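Local coordinates for glycosyl hydrolases family 31 family protein (Aspergillus niger, PDB 6DRU), which releases alpha-xylose from the non-reducing terminal glucose of xyloglucan oligosaccharides, as an alpha-xylosidase of glycoside hydrolase family 31, at residues A[365-369]-A[426-430]; A[225-229]-A[618-623]; A[16-20]-A[31-36]. One frame throughout, in Å; residues are numbered along the deposited sequence.

The three contacts lie in different parts of the chain and do not touch one another. Contact 3 is the most buried: two neighbouring strands of the N-terminal beta sheet, joined by backbone bonds and packed aromatic rings. Contact 1 joins two loops of the TIM-barrel domain and is partly buried; one carboxylate does most of its polar work. Contact 2, also partly buried, pairs the start of helix 228-239 with the C-terminal domain through an edge-to-face tyrosine pair and a tyrosine-glutamate hydrogen bond. Contacts 1 and 2 lie on opposite sides of the chain's centre, their own centres about 40 Å apart. Contacts 1 and 3 both touch the second subunit, whereas contact 2 meets no other protein chain.

Contact 1 (A[365-369]-A[426-430]); sequences YDSTN and NYAAG
Asp366 reaches from its turn to the backbone of Ala428 and the ring of Tyr427. Its CB points toward 426-430. CG lies anti to the backbone N (chi1 -170°), which carries the carboxylate toward 426-430. There the two oxygens part company. OD2 accepts a hydrogen bond from Ala428 N at 2.8 Å, on its syn side and 19° out of the carboxylate plane. The bond is bent at the hydrogen. OD1 lies 3.3 Å from Tyr427 CD1, and the carboxylate and ring planes are 28° apart. OD1 also accepts a hydrogen bond from Thr368 OG1 at 2.6 Å, and a weak one from Thr368 N. Two bonds and a weaker third probably limit the carboxylate's rotation. Residues 366-369 form a type I beta turn in the TIM-barrel domain, between strand 360-364 and helix 370-385. Asn369 is the N-cap of that helix, its OD1 bonded to Ser371 N. Beside the carboxylate, Thr368 CB packs on Ala429 CB at 3.8 Å, and Asn369 CB rests against Ala428 CB at 4.0 Å. The Tyr427 hydroxyl bonds to Gln432 and Gly400. Arg37 of a second subunit bonds to Asn426 OD1 and Gly430 O.

Contact 2 (A[225-229]-A[618-623]); sequences PGDYD and YMDFEK
Tyr228 and Tyr618 meet edge-to-face. The edge of Tyr618 points at one face of the Tyr228 ring, with CD1 of Tyr618 over its centre. The centroids are 4.8 Å apart and the planes stand at 61°. Tyr618 CG sits between its own backbone N and carbonyl carbon (chi1 59°), which brings the ring edge over Tyr228. Glu622 comes to the Tyr228 ring from the edge, its side chain nearly perpendicular to that of the tyrosine. The hydroxyl Tyr228 OH donates to Glu622 OE2 at 2.7 Å, on the syn side but 35° out of the carboxylate plane. Glu622 OE1 lies 3.3 Å from Gly226 CA. Here the first turn of helix 228-239, with Asp227 as its N-cap, docks on the short, weakly bonded helix 618-621 of the C-terminal domain. Met619 CG packs against Tyr228 CB at 3.7 Å. Lys623 runs extended over the backbone of Gly226. Asp227 OD1 bonds to Thr230 OG1; Lys623 NZ, 4.1 Å from Asp227 OD2, is too far for a salt bridge. The carboxylates of Asp229 and Asp620 approach one another, and Arg615, salt-bridged to both, probably offsets their repulsion. Met182 of strand 176-183 touches both tyrosines.

Contact 3 (A[16-20]-A[31-36]); sequences FETIL and VRAWPF
Phe16 and Phe36 form an offset stack, with ring planes only 8° apart and centroids 4.4 Å apart. Phe16 CB also sits over the middle of the Phe36 ring, 3.6 Å from its centroid, as a CH-pi contact. Pro35 CB meets the edge of the Phe16 ring, 3.7 Å from Phe16 CD1. Phe420 of a third subunit meets Phe16 edge-to-face, and Tyr427 of a second subunit packs on Phe36. Further along, Thr18 CB lies over one face of Trp34, 3.6 Å from Trp34 CE2. Trp34 CG lies between its backbone N and carbonyl carbon (chi1 61°), and the indole runs beside Thr18. On the other face of the sheet Ile19 touches Val31 and Ala33. Antiparallel backbone bonds join the two strands. Thr18 and Trp34 exchange two, as do Leu20 and Arg32; the shortest is Leu20 N to Arg32 O at 2.7 Å. Phe36 N closes the row on Phe16 O. A water accepts from Arg32 NE at 2.7 Å. Arg32 NH2 bonds to Gln22 and Gly61. On the other face Glu17 OE2 bonds to His14 and pairs with Arg124. The hairpin sits between strands 10-14 and 216-222, and strand 124-127 packs on Ile19, Ala33 and Pro35.

Contact 1 (A[365-369]-A[426-430])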
loop_
_atom_site.group_PDB
_atom_site.type_symbol
_atom_site.label_atom_id
_atom_site.label_comp_id
_atom_site.label_asym_id
_atom_site.label_seq_id
_atom_site.Cartn_x
_atom_site.Cartn_y
_atom_site.Cartn_z
ATOM N N TYR A 365 2.549 15.548 21.135
ATOM C CA TYR A 365 1.697 16.624 20.658
ATOM C C TYR A 365 2.080 16.987 19.225
ATOM O O TYR A 365 3.200 16.739 18.771
ATOM C CB TYR A 365 1.796 17.844 21.580
ATOM C CG TYR A 365 2.766 18.914 21.129
ATOM C CD1 TYR A 365 2.310 20.180 20.782
ATOM C CD2 TYR A 365 4.132 18.662 21.040
ATOM C CE1 TYR A 365 3.180 21.167 20.365
ATOM C CE2 TYR A 365 5.013 19.645 20.619
ATOM C CZ TYR A 365 4.529 20.896 20.284
ATOM O OH TYR A 365 5.393 21.883 19.867
ATOM N N ASP A 366 1.132 17.580 18.506
ATOM C CA ASP A 366 1.299 17.838 17.077
ATOM C C ASP A 366 1.867 19.240 16.886
ATOM O O ASP A 366 1.127 20.225 16.863
ATOM C CB ASP A 366 -0.029 17.669 16.349
ATOM C CG ASP A 366 0.125 17.695 14.843
ATOM O OD1 ASP A 366 1.278 17.694 14.362
ATOM O OD2 ASP A 366 -0.908 17.723 14.141
ATOM N N SER A 367 3.191 19.332 16.738
ATOM C CA SER A 367 3.818 20.631 16.522
ATOM C C SER A 367 3.455 21.231 15.170
ATOM O O SER A 367 3.572 22.449 14.997
ATOM C CB SER A 367 5.340 20.518 16.646
ATOM O OG SER A 367 5.882 19.704 15.619
ATOM N N THR A 368 3.022 20.410 14.210
ATOM C CA THR A 368 2.574 20.932 12.924
ATOM C C THR A 368 1.178 21.537 12.995
ATOM O O THR A 368 0.783 22.259 12.074
ATOM C CB THR A 368 2.602 19.830 11.861
ATOM O OG1 THR A 368 1.539 18.902 12.104
ATOM C CG2 THR A 368 3.926 19.087 11.899
ATOM N N ASN A 369 0.432 21.257 14.060
ATOM C CA ASN A 369 -0.888 21.844 14.254
ATOM C C ASN A 369 -0.737 23.219 14.894
ATOM O O ASN A 369 -0.241 23.313 16.022
ATOM C CB ASN A 369 -1.746 20.937 15.135
ATOM C CG ASN A 369 -3.201 21.382 15.218
ATOM O OD1 ASN A 369 -3.524 22.557 15.048
ATOM N ND2 ASN A 369 -4.086 20.431 15.492
ATOM N N ASN A 426 0.217 10.052 12.192
ATOM C CA ASN A 426 -0.608 11.067 11.551
ATOM C C ASN A 426 -0.325 12.432 12.165
ATOM O O ASN A 426 -0.383 12.591 13.389
ATOM C CB ASN A 426 -2.095 10.736 11.705
ATOM C CG ASN A 426 -2.612 9.824 10.612
ATOM O OD1 ASN A 426 -2.114 9.843 9.488
ATOM N ND2 ASN A 426 -3.629 9.031 10.932
ATOM N N TYR A 427 -0.021 13.408 11.315
ATOM C CA TYR A 427 0.091 14.804 11.712
ATOM C C TYR A 427 -1.002 15.613 11.027
ATOM O O TYR A 427 -1.722 15.121 10.154
ATOM C CB TYR A 427 1.462 15.390 11.353
ATOM C CG TYR A 427 2.628 14.814 12.119
ATOM C CD1 TYR A 427 2.685 14.892 13.505
ATOM C CD2 TYR A 427 3.686 14.210 11.453
ATOM C CE1 TYR A 427 3.757 14.371 14.206
ATOM C CE2 TYR A 427 4.761 13.688 12.141
ATOM C CZ TYR A 427 4.794 13.772 13.517
ATOM O OH TYR A 427 5.866 13.251 14.207
ATOM N N ALA A 428 -1.118 16.879 11.432
ATOM C CA ALA A 428 -2.034 17.791 10.759
ATOM C C ALA A 428 -1.506 18.235 9.404
ATOM O O ALA A 428 -2.290 18.691 8.566
ATOM C CB ALA A 428 -2.305 19.010 11.640
ATOM N N ALA A 429 -0.203 18.113 9.170
ATOM C CA ALA A 429 0.419 18.540 7.927
ATOM C C ALA A 429 0.759 17.377 7.007
ATOM O O ALA A 429 1.290 17.600 5.916
ATOM C CB ALA A 429 1.684 19.353 8.222
ATOM N N GLY A 430 0.471 16.154 7.416
ATOM C CA GLY A 430 0.797 14.981 6.635
ATOM C C GLY A 430 1.085 13.816 7.557
ATOM O O GLY A 430 0.664 13.803 8.708
#

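Contact 2 (A[225-229]-A[618-623])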
loop_
_atom_site.group_PDB
_atom_site.type_symbol
_atom_site.label_atom_id
_atom_site.label_comp_id
_atom_site.label_asym_id
_atom_site.label_seq_id
_atom_site.Cartn_x
_atom_site.Cartn_y
_atom_site.Cartn_z
ATOM N N PRO A 225 35.066 28.961 -7.035
ATOM C CA PRO A 225 35.678 27.920 -6.201
ATOM C C PRO A 225 36.535 28.505 -5.088
ATOM O O PRO A 225 37.128 29.579 -5.224
ATOM C CB PRO A 225 36.521 27.115 -7.197
ATOM C CG PRO A 225 36.730 28.026 -8.354
ATOM C CD PRO A 225 35.504 28.877 -8.439
ATOM N N GLY A 226 36.587 27.779 -3.971
ATOM C CA GLY A 226 37.252 28.242 -2.773
ATOM C C GLY A 226 36.491 29.281 -1.980
ATOM O O GLY A 226 36.874 29.567 -0.838
ATOM N N ASP A 227 35.421 29.842 -2.535
ATOM C CA ASP A 227 34.698 30.943 -1.906
ATOM C C ASP A 227 33.450 30.399 -1.210
ATOM O O ASP A 227 32.314 30.559 -1.662
ATOM C CB ASP A 227 34.361 32.006 -2.952
ATOM C CG ASP A 227 33.811 33.277 -2.344
ATOM O OD1 ASP A 227 33.095 33.195 -1.324
ATOM O OD2 ASP A 227 34.097 34.363 -2.893
ATOM N N TYR A 228 33.690 29.743 -0.072
ATOM C CA TYR A 228 32.607 29.132 0.689
ATOM C C TYR A 228 31.808 30.142 1.497
ATOM O O TYR A 228 30.646 29.874 1.820
ATOM C CB TYR A 228 33.164 28.058 1.626
ATOM C CG TYR A 228 33.781 26.885 0.904
ATOM C CD1 TYR A 228 35.136 26.866 0.598
ATOM C CD2 TYR A 228 33.006 25.800 0.517
ATOM C CE1 TYR A 228 35.703 25.796 -0.069
ATOM C CE2 TYR A 228 33.563 24.726 -0.150
ATOM C CZ TYR A 228 34.912 24.729 -0.441
ATOM O OH TYR A 228 35.472 23.661 -1.104
ATOM N N ASP A 229 32.401 31.290 1.831
ATOM C CA ASP A 229 31.662 32.311 2.564
ATOM C C ASP A 229 30.495 32.841 1.744
ATOM O O ASP A 229 29.459 33.217 2.306
ATOM C CB ASP A 229 32.598 33.448 2.970
ATOM C CG ASP A 229 33.590 33.032 4.038
ATOM O OD1 ASP A 229 33.215 32.213 4.905
ATOM O OD2 ASP A 229 34.741 33.517 4.010
ATOM N N TYR A 618 38.632 24.462 5.379
ATOM C CA TYR A 618 38.532 24.713 3.946
ATOM C C TYR A 618 37.905 26.065 3.635
ATOM O O TYR A 618 38.099 26.585 2.532
ATOM C CB TYR A 618 37.740 23.595 3.255
ATOM C CG TYR A 618 36.325 23.393 3.760
ATOM C CD1 TYR A 618 35.300 24.254 3.387
ATOM C CD2 TYR A 618 36.010 22.323 4.587
ATOM C CE1 TYR A 618 34.009 24.069 3.838
ATOM C CE2 TYR A 618 34.718 22.127 5.041
ATOM C CZ TYR A 618 33.723 23.005 4.664
ATOM O OH TYR A 618 32.435 22.819 5.113
ATOM N N MET A 619 37.168 26.652 4.580
ATOM C CA MET A 619 36.490 27.910 4.294
ATOM C C MET A 619 37.454 29.087 4.267
ATOM O O MET A 619 37.173 30.098 3.614
ATOM C CB MET A 619 35.386 28.157 5.320
ATOM C CG MET A 619 34.165 27.283 5.118
ATOM S SD MET A 619 32.688 28.005 5.848
ATOM C CE MET A 619 33.241 28.158 7.528
ATOM N N ASP A 620 38.584 28.984 4.969
ATOM C CA ASP A 620 39.531 30.087 5.054
ATOM C C ASP A 620 40.874 29.817 4.392
ATOM O O ASP A 620 41.592 30.775 4.091
ATOM C CB ASP A 620 39.781 30.462 6.523
ATOM C CG ASP A 620 38.677 31.327 7.103
ATOM O OD1 ASP A 620 38.110 32.153 6.354
ATOM O OD2 ASP A 620 38.383 31.187 8.309
ATOM N N PHE A 621 41.233 28.553 4.144
ATOM C CA PHE A 621 42.572 28.245 3.656
ATOM C C PHE A 621 42.577 27.246 2.503
ATOM O O PHE A 621 43.622 26.651 2.221
ATOM C CB PHE A 621 43.458 27.719 4.793
ATOM C CG PHE A 621 43.413 28.554 6.043
ATOM C CD1 PHE A 621 44.013 29.802 6.083
ATOM C CD2 PHE A 621 42.789 28.082 7.187
ATOM C CE1 PHE A 621 43.978 30.571 7.233
ATOM C CE2 PHE A 621 42.753 28.848 8.343
ATOM C CZ PHE A 621 43.348 30.093 8.364
ATOM N N GLU A 622 41.444 27.031 1.830
ATOM C CA GLU A 622 41.490 26.204 0.626
ATOM C C GLU A 622 42.119 26.966 -0.532
ATOM O O GLU A 622 42.926 26.408 -1.284
ATOM C CB GLU A 622 40.098 25.716 0.233
ATOM C CG GLU A 622 40.150 24.589 -0.793
ATOM C CD GLU A 622 38.832 24.359 -1.501
ATOM O OE1 GLU A 622 38.454 25.205 -2.340
ATOM O OE2 GLU A 622 38.179 23.330 -1.228
ATOM N N LYS A 623 41.752 28.240 -0.694
ATOM C CA LYS A 623 42.397 29.076 -1.700
ATOM C C LYS A 623 43.899 29.165 -1.462
ATOM O O LYS A 623 44.685 29.212 -2.414
ATOM C CB LYS A 623 41.786 30.477 -1.689
ATOM C CG LYS A 623 40.400 30.582 -2.295
ATOM C CD LYS A 623 39.738 31.892 -1.882
ATOM C CE LYS A 623 38.729 32.370 -2.916
ATOM N NZ LYS A 623 38.082 33.645 -2.498
#

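Contact 3 (A[16-20]-A[31-36])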
loop_
_atom_site.group_PDB
_atom_site.type_symbol
_atom_site.label_atom_id
_atom_site.label_comp_id
_atom_site.label_asym_id
_atom_site.label_seq_id
_atom_site.Cartn_x
_atom_site.Cartn_y
_atom_site.Cartn_z
ATOM N N PHE A 16 3.658 13.620 -19.021
ATOM C CA PHE A 16 2.741 13.975 -17.946
ATOM C C PHE A 16 3.399 14.763 -16.822
ATOM O O PHE A 16 2.689 15.235 -15.928
ATOM C CB PHE A 16 2.081 12.717 -17.371
ATOM C CG PHE A 16 3.055 11.675 -16.897
ATOM C CD1 PHE A 16 3.657 11.779 -15.654
ATOM C CD2 PHE A 16 3.352 10.577 -17.686
ATOM C CE1 PHE A 16 4.545 10.817 -15.218
ATOM C CE2 PHE A 16 4.238 9.612 -17.253
ATOM C CZ PHE A 16 4.833 9.732 -16.018
ATOM N N GLU A 17 4.720 14.919 -16.832
ATOM C CA GLU A 17 5.413 15.645 -15.778
ATOM C C GLU A 17 5.718 17.069 -16.225
ATOM O O GLU A 17 6.071 17.310 -17.384
ATOM C CB GLU A 17 6.705 14.929 -15.362
ATOM C CG GLU A 17 7.828 14.961 -16.384
ATOM C CD GLU A 17 9.186 14.664 -15.773
ATOM O OE1 GLU A 17 9.351 14.865 -14.550
ATOM O OE2 GLU A 17 10.089 14.229 -16.520
ATOM N N THR A 18 5.552 18.012 -15.303
ATOM C CA THR A 18 5.824 19.423 -15.544
ATOM C C THR A 18 7.021 19.847 -14.706
ATOM O O THR A 18 7.065 19.571 -13.503
ATOM C CB THR A 18 4.606 20.281 -15.197
ATOM O OG1 THR A 18 3.467 19.820 -15.936
ATOM C CG2 THR A 18 4.866 21.740 -15.540
ATOM N N ILE A 19 7.981 20.522 -15.334
ATOM C CA ILE A 19 9.178 21.011 -14.656
ATOM C C ILE A 19 9.208 22.526 -14.784
ATOM O O ILE A 19 9.201 23.062 -15.899
ATOM C CB ILE A 19 10.467 20.394 -15.225
ATOM C CG1 ILE A 19 10.415 18.864 -15.180
ATOM C CG2 ILE A 19 11.675 20.905 -14.459
ATOM C CD1 ILE A 19 9.986 18.226 -16.483
ATOM N N LEU A 20 9.243 23.215 -13.645
ATOM C CA LEU A 20 9.264 24.673 -13.596
ATOM C C LEU A 20 10.599 25.119 -13.012
ATOM O O LEU A 20 10.843 24.955 -11.812
ATOM C CB LEU A 20 8.094 25.207 -12.772
ATOM C CG LEU A 20 8.065 26.716 -12.526
ATOM C CD1 LEU A 20 7.923 27.467 -13.838
ATOM C CD2 LEU A 20 6.942 27.085 -11.568
ATOM N N VAL A 31 14.080 24.636 -8.978
ATOM C CA VAL A 31 13.480 23.633 -9.850
ATOM C C VAL A 31 12.360 22.936 -9.094
ATOM O O VAL A 31 12.555 22.487 -7.959
ATOM C CB VAL A 31 14.523 22.615 -10.345
ATOM C CG1 VAL A 31 13.853 21.520 -11.158
ATOM C CG2 VAL A 31 15.587 23.310 -11.171
ATOM N N ARG A 32 11.189 22.853 -9.723
ATOM C CA ARG A 32 10.046 22.131 -9.183
ATOM C C ARG A 32 9.457 21.241 -10.268
ATOM O O ARG A 32 9.343 21.655 -11.426
ATOM C CB ARG A 32 8.982 23.094 -8.637
ATOM C CG ARG A 32 9.290 23.591 -7.234
ATOM C CD ARG A 32 8.257 24.583 -6.732
ATOM N NE ARG A 32 8.345 25.864 -7.424
ATOM C CZ ARG A 32 7.650 26.945 -7.083
ATOM N NH1 ARG A 32 6.815 26.904 -6.054
ATOM N NH2 ARG A 32 7.793 28.070 -7.770
ATOM N N ALA A 33 9.092 20.019 -9.890
ATOM C CA ALA A 33 8.575 19.039 -10.833
ATOM C C ALA A 33 7.464 18.230 -10.181
ATOM O O ALA A 33 7.528 17.928 -8.986
ATOM C CB ALA A 33 9.686 18.101 -11.329
ATOM N N TRP A 34 6.449 17.879 -10.975
ATOM C CA TRP A 34 5.319 17.104 -10.484
ATOM C C TRP A 34 4.685 16.316 -11.621
ATOM O O TRP A 34 4.595 16.831 -12.745
ATOM C CB TRP A 34 4.262 18.001 -9.831
ATOM C CG TRP A 34 3.651 19.019 -10.755
ATOM C CD1 TRP A 34 2.555 18.850 -11.551
ATOM C CD2 TRP A 34 4.093 20.365 -10.966
ATOM N NE1 TRP A 34 2.291 20.005 -12.247
ATOM C CE2 TRP A 34 3.222 20.950 -11.906
ATOM C CE3 TRP A 34 5.145 21.132 -10.454
ATOM C CZ2 TRP A 34 3.367 22.265 -12.342
ATOM C CZ3 TRP A 34 5.288 22.439 -10.890
ATOM C CH2 TRP A 34 4.403 22.990 -11.824
ATOM N N PRO A 35 4.261 15.072 -11.372
ATOM C CA PRO A 35 3.536 14.315 -12.401
ATOM C C PRO A 35 2.020 14.416 -12.277
ATOM O O PRO A 35 1.464 14.282 -11.181
ATOM C CB PRO A 35 4.018 12.879 -12.168
ATOM C CG PRO A 35 4.277 12.822 -10.695
ATOM C CD PRO A 35 4.696 14.211 -10.258
ATOM N N PHE A 36 1.353 14.665 -13.409
ATOM C CA PHE A 36 -0.105 14.663 -13.533
ATOM C C PHE A 36 -0.794 15.785 -12.760
ATOM O O PHE A 36 -1.350 16.703 -13.373
ATOM C CB PHE A 36 -0.681 13.309 -13.108
ATOM C CG PHE A 36 -0.412 12.200 -14.090
ATOM C CD1 PHE A 36 -1.165 12.089 -15.248
ATOM C CD2 PHE A 36 0.585 11.267 -13.852
ATOM C CE1 PHE A 36 -0.926 11.073 -16.155
ATOM C CE2 PHE A 36 0.828 10.244 -14.754
ATOM C CZ PHE A 36 0.071 10.148 -15.907
HETATM O O HOH W 1 10.517 26.339 -8.999
#